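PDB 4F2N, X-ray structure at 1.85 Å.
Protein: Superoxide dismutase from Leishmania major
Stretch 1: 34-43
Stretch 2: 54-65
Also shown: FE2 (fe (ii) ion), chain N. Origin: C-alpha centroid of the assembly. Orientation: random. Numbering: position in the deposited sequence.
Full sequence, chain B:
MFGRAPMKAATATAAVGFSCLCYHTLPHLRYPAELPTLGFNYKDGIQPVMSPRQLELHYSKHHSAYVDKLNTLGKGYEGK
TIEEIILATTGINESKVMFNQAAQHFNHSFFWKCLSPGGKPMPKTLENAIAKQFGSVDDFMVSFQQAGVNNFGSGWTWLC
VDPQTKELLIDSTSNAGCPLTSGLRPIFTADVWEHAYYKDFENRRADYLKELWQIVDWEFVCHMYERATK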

# COMPACT_ATOMS: atom_id res chain seq x y z
N GLU B 34 -10.15 18.39 11.03
CA GLU B 34 -11.55 18.07 10.73
C GLU B 34 -11.65 17.47 9.34
O GLU B 34 -10.95 17.93 8.42
CB GLU B 34 -12.43 19.33 10.72
CG GLU B 34 -12.64 20.06 12.02
CD GLU B 34 -13.62 21.21 11.83
OE1 GLU B 34 -14.84 20.95 11.68
OE2 GLU B 34 -13.17 22.38 11.83
N LEU B 35 -12.52 16.48 9.14
CA LEU B 35 -12.80 16.02 7.78
C LEU B 35 -13.31 17.24 6.99
O LEU B 35 -14.20 17.94 7.46
CB LEU B 35 -13.90 14.95 7.74
CG LEU B 35 -13.69 13.46 7.65
CD1 LEU B 35 -15.06 12.85 7.34
CD2 LEU B 35 -12.68 13.04 6.57
N PRO B 36 -12.74 17.49 5.81
CA PRO B 36 -13.19 18.65 5.02
C PRO B 36 -14.58 18.50 4.43
O PRO B 36 -15.03 17.38 4.12
CB PRO B 36 -12.15 18.73 3.89
CG PRO B 36 -11.66 17.34 3.74
CD PRO B 36 -11.70 16.71 5.11
N THR B 37 -15.25 19.63 4.29
CA THR B 37 -16.54 19.69 3.60
C THR B 37 -16.26 19.47 2.11
O THR B 37 -15.43 20.15 1.53
CB THR B 37 -17.21 21.06 3.86
OG1 THR B 37 -17.34 21.27 5.27
CG2 THR B 37 -18.60 21.13 3.21
N LEU B 38 -16.94 18.52 1.49
CA LEU B 38 -16.72 18.23 0.07
C LEU B 38 -17.45 19.23 -0.83
O LEU B 38 -18.54 19.70 -0.48
CB LEU B 38 -17.13 16.79 -0.25
CG LEU B 38 -16.38 15.66 0.47
CD1 LEU B 38 -16.96 14.31 0.10
CD2 LEU B 38 -14.88 15.66 0.16
N GLY B 39 -16.87 19.54 -1.99
CA GLY B 39 -17.52 20.44 -2.96
C GLY B 39 -18.89 19.98 -3.47
O GLY B 39 -19.54 20.68 -4.24
N PHE B 40 -19.33 18.82 -3.01
CA PHE B 40 -20.45 18.10 -3.63
C PHE B 40 -21.03 17.14 -2.60
O PHE B 40 -20.49 16.99 -1.51
CB PHE B 40 -19.93 17.32 -4.85
CG PHE B 40 -18.63 16.58 -4.59
CD1 PHE B 40 -18.64 15.28 -4.12
CD2 PHE B 40 -17.40 17.21 -4.80
CE1 PHE B 40 -17.46 14.61 -3.86
CE2 PHE B 40 -16.21 16.55 -4.54
CZ PHE B 40 -16.23 15.24 -4.07
N ASN B 41 -22.12 16.47 -2.96
CA ASN B 41 -22.80 15.57 -2.04
C ASN B 41 -22.15 14.17 -1.98
O ASN B 41 -22.22 13.42 -2.96
CB ASN B 41 -24.29 15.50 -2.43
CG ASN B 41 -25.03 14.35 -1.77
OD1 ASN B 41 -24.69 13.91 -0.67
ND2 ASN B 41 -26.06 13.87 -2.46
N TYR B 42 -21.56 13.84 -0.83
CA TYR B 42 -20.89 12.54 -0.59
C TYR B 42 -21.68 11.33 -1.11
O TYR B 42 -21.15 10.52 -1.87
CB TYR B 42 -20.56 12.35 0.90
N LYS B 43 -22.95 11.24 -0.71
CA LYS B 43 -23.84 10.12 -1.06
C LYS B 43 -23.99 9.82 -2.57
O LYS B 43 -24.53 8.78 -2.95
CB LYS B 43 -25.23 10.39 -0.45
N GLN B 54 -17.59 3.55 -3.02
CA GLN B 54 -16.12 3.82 -3.09
C GLN B 54 -15.78 5.12 -2.36
O GLN B 54 -14.78 5.19 -1.61
CB GLN B 54 -15.64 3.88 -4.55
CG GLN B 54 -14.19 4.30 -4.76
CD GLN B 54 -13.21 3.21 -4.33
OE1 GLN B 54 -12.80 2.37 -5.13
NE2 GLN B 54 -12.86 3.21 -3.04
N LEU B 55 -16.59 6.15 -2.58
CA LEU B 55 -16.31 7.44 -1.92
C LEU B 55 -16.57 7.37 -0.43
O LEU B 55 -15.83 7.94 0.37
CB LEU B 55 -17.13 8.60 -2.53
CG LEU B 55 -16.92 9.97 -1.88
CD1 LEU B 55 -15.46 10.42 -2.00
CD2 LEU B 55 -17.83 11.01 -2.51
N GLU B 56 -17.64 6.66 -0.06
CA GLU B 56 -18.01 6.52 1.36
C GLU B 56 -16.88 5.85 2.16
O GLU B 56 -16.49 6.33 3.24
CB GLU B 56 -19.31 5.73 1.52
CG GLU B 56 -19.70 5.51 2.97
CD GLU B 56 -20.98 4.73 3.16
OE1 GLU B 56 -21.36 3.87 2.31
OE2 GLU B 56 -21.61 4.97 4.21
N LEU B 57 -16.36 4.74 1.62
CA LEU B 57 -15.23 4.05 2.25
C LEU B 57 -14.07 5.02 2.38
O LEU B 57 -13.47 5.16 3.45
CB LEU B 57 -14.77 2.84 1.42
CG LEU B 57 -15.79 1.70 1.40
CD1 LEU B 57 -15.38 0.66 0.36
CD2 LEU B 57 -15.96 1.09 2.79
N HIS B 58 -13.76 5.69 1.29
CA HIS B 58 -12.50 6.44 1.22
C HIS B 58 -12.51 7.64 2.14
O HIS B 58 -11.53 7.92 2.87
CB HIS B 58 -12.25 6.91 -0.22
CG HIS B 58 -10.79 7.21 -0.51
ND1 HIS B 58 -10.33 7.43 -1.76
CD2 HIS B 58 -9.68 7.29 0.34
CE1 HIS B 58 -8.99 7.63 -1.70
NE2 HIS B 58 -8.61 7.54 -0.42
N TYR B 59 -13.64 8.34 2.11
CA TYR B 59 -13.82 9.58 2.85
C TYR B 59 -14.27 9.31 4.28
O TYR B 59 -13.63 9.77 5.23
CB TYR B 59 -14.84 10.48 2.11
CG TYR B 59 -15.26 11.78 2.80
CD1 TYR B 59 -14.45 12.92 2.73
CD2 TYR B 59 -16.47 11.87 3.48
CE1 TYR B 59 -14.84 14.11 3.34
CE2 TYR B 59 -16.88 13.06 4.09
CZ TYR B 59 -16.06 14.17 4.00
OH TYR B 59 -16.48 15.32 4.62
N SER B 60 -15.39 8.59 4.45
CA SER B 60 -15.94 8.33 5.79
C SER B 60 -15.17 7.31 6.62
O SER B 60 -15.30 7.33 7.84
CB SER B 60 -17.41 7.92 5.75
OG SER B 60 -18.14 9.01 5.24
N LYS B 61 -14.43 6.40 5.99
CA LYS B 61 -13.63 5.41 6.75
C LYS B 61 -12.16 5.76 6.80
O LYS B 61 -11.64 6.00 7.87
CB LYS B 61 -13.77 3.96 6.25
CG LYS B 61 -15.16 3.49 5.87
CD LYS B 61 -16.09 3.38 7.06
CE LYS B 61 -17.50 3.08 6.54
NZ LYS B 61 -18.48 3.26 7.63
N HIS B 62 -11.48 5.75 5.64
CA HIS B 62 -10.02 5.98 5.58
C HIS B 62 -9.62 7.37 6.02
O HIS B 62 -8.85 7.54 6.96
CB HIS B 62 -9.49 5.70 4.17
CG HIS B 62 -9.56 4.24 3.78
ND1 HIS B 62 -8.58 3.37 4.07
CD2 HIS B 62 -10.53 3.53 3.09
CE1 HIS B 62 -8.91 2.15 3.60
NE2 HIS B 62 -10.11 2.26 2.99
N HIS B 63 -10.17 8.38 5.35
CA HIS B 63 -9.80 9.74 5.69
C HIS B 63 -10.20 10.07 7.11
O HIS B 63 -9.41 10.62 7.87
CB HIS B 63 -10.42 10.71 4.71
CG HIS B 63 -9.84 12.09 4.80
ND1 HIS B 63 -10.19 13.07 3.96
CD2 HIS B 63 -8.88 12.61 5.64
CE1 HIS B 63 -9.50 14.19 4.26
NE2 HIS B 63 -8.71 13.91 5.29
N SER B 64 -11.42 9.72 7.47
CA SER B 64 -11.90 9.97 8.83
C SER B 64 -10.98 9.39 9.91
O SER B 64 -10.75 10.03 10.93
CB SER B 64 -13.32 9.45 9.01
OG SER B 64 -13.78 9.78 10.31
N ALA B 65 -10.44 8.20 9.66
CA ALA B 65 -9.56 7.59 10.65
C ALA B 65 -8.27 8.38 10.84
O ALA B 65 -7.77 8.48 11.95
CB ALA B 65 -9.25 6.13 10.27
FE FE2 N . -6.53 7.30 0.20
O HOH W 1 -18.70 16.92 2.97
O HOH W 2 -4.33 7.11 0.66

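How does an extended segment lie against a helix without sharing a sheet or a helix with it? Residues 34-41 are loop or turn, and they run along the flank of the helix 54-65, whose course includes a wider pi-type turn at 56-63. The two stretches travel in opposite senses: the CA of Leu35 lies 6.2 Å from the CA of Ser64, while the CA of Tyr42, where a 3-10 segment begins, lies 7.0 Å from the CA of Glu56. No backbone-to-backbone hydrogen bond links them, so the contact, which buries 469 Å² in all, rests mainly on side chains. Glu34 points its CB away from the helix and takes no part.

What does Leu35 find on the helix? Its CA-to-CB bond points sideways, yet the end of the side chain comes nearer and rests its two methyls on two different rings. CD1 of Leu35 sits over one face of the Tyr59 ring, 4.0 Å from the centroid of that ring, and CD2 of Leu35 lies over a face of the His63 ring, 3.7 Å from its centroid. Both are CH-pi contacts, in which weakly polarised methyl hydrogens can meet pi electrons. The imidazole keeps its polar atoms for other work, since ND1 and NE2 of His63 are hydrogen-bonded elsewhere in the structure.

Why does Pro36 matter if its ring makes only modest contacts? CD of Pro36 approaches CE1 of His63 at 3.5 Å, but the stronger link comes from its backbone. The hydroxyl OH of Tyr59 donates a hydrogen bond to the carbonyl O of Pro36, 2.6 Å away, and this is the only direct hydrogen bond between the stretches. The carbonyl oxygen lies at the edge of the tyrosine ring, near its plane, which leaves both faces free for apolar neighbours. Water 1 adds a second polar connection: it accepts from the N of Leu38 at 2.8 Å and donates to the OH of Tyr59 at 3.2 Å. Thr37, between these two backbone groups, turns its CB away from the helix.

How does Leu38 complete the surroundings of Tyr59? The CA-to-CB bond of Leu38 points toward the helix, and CD1 of Leu38 lies over the ring face opposite Leu35, 3.8 Å from the centroid of the Tyr59 ring and nearly on the ring normal. The tyrosine is thus held between two leucines while its hydroxyl is anchored by the carbonyl O of Pro36. Leu38 also reaches one turn back along the helix, where its CD1 lies 4.3 Å from CD2 of Leu55.

What closes the far end of the contact? Leu55 gathers the remaining neighbours around its CD2. CD2 of Leu55 lies at the edge of the Phe40 ring, 3.9 Å from CE1 of Phe40, and packs 3.4 Å from the backbone O of Tyr42. The side chain of Tyr42 is not modelled beyond CB, so the coordinates give only its backbone and a CA-to-CB bond that points toward the helix.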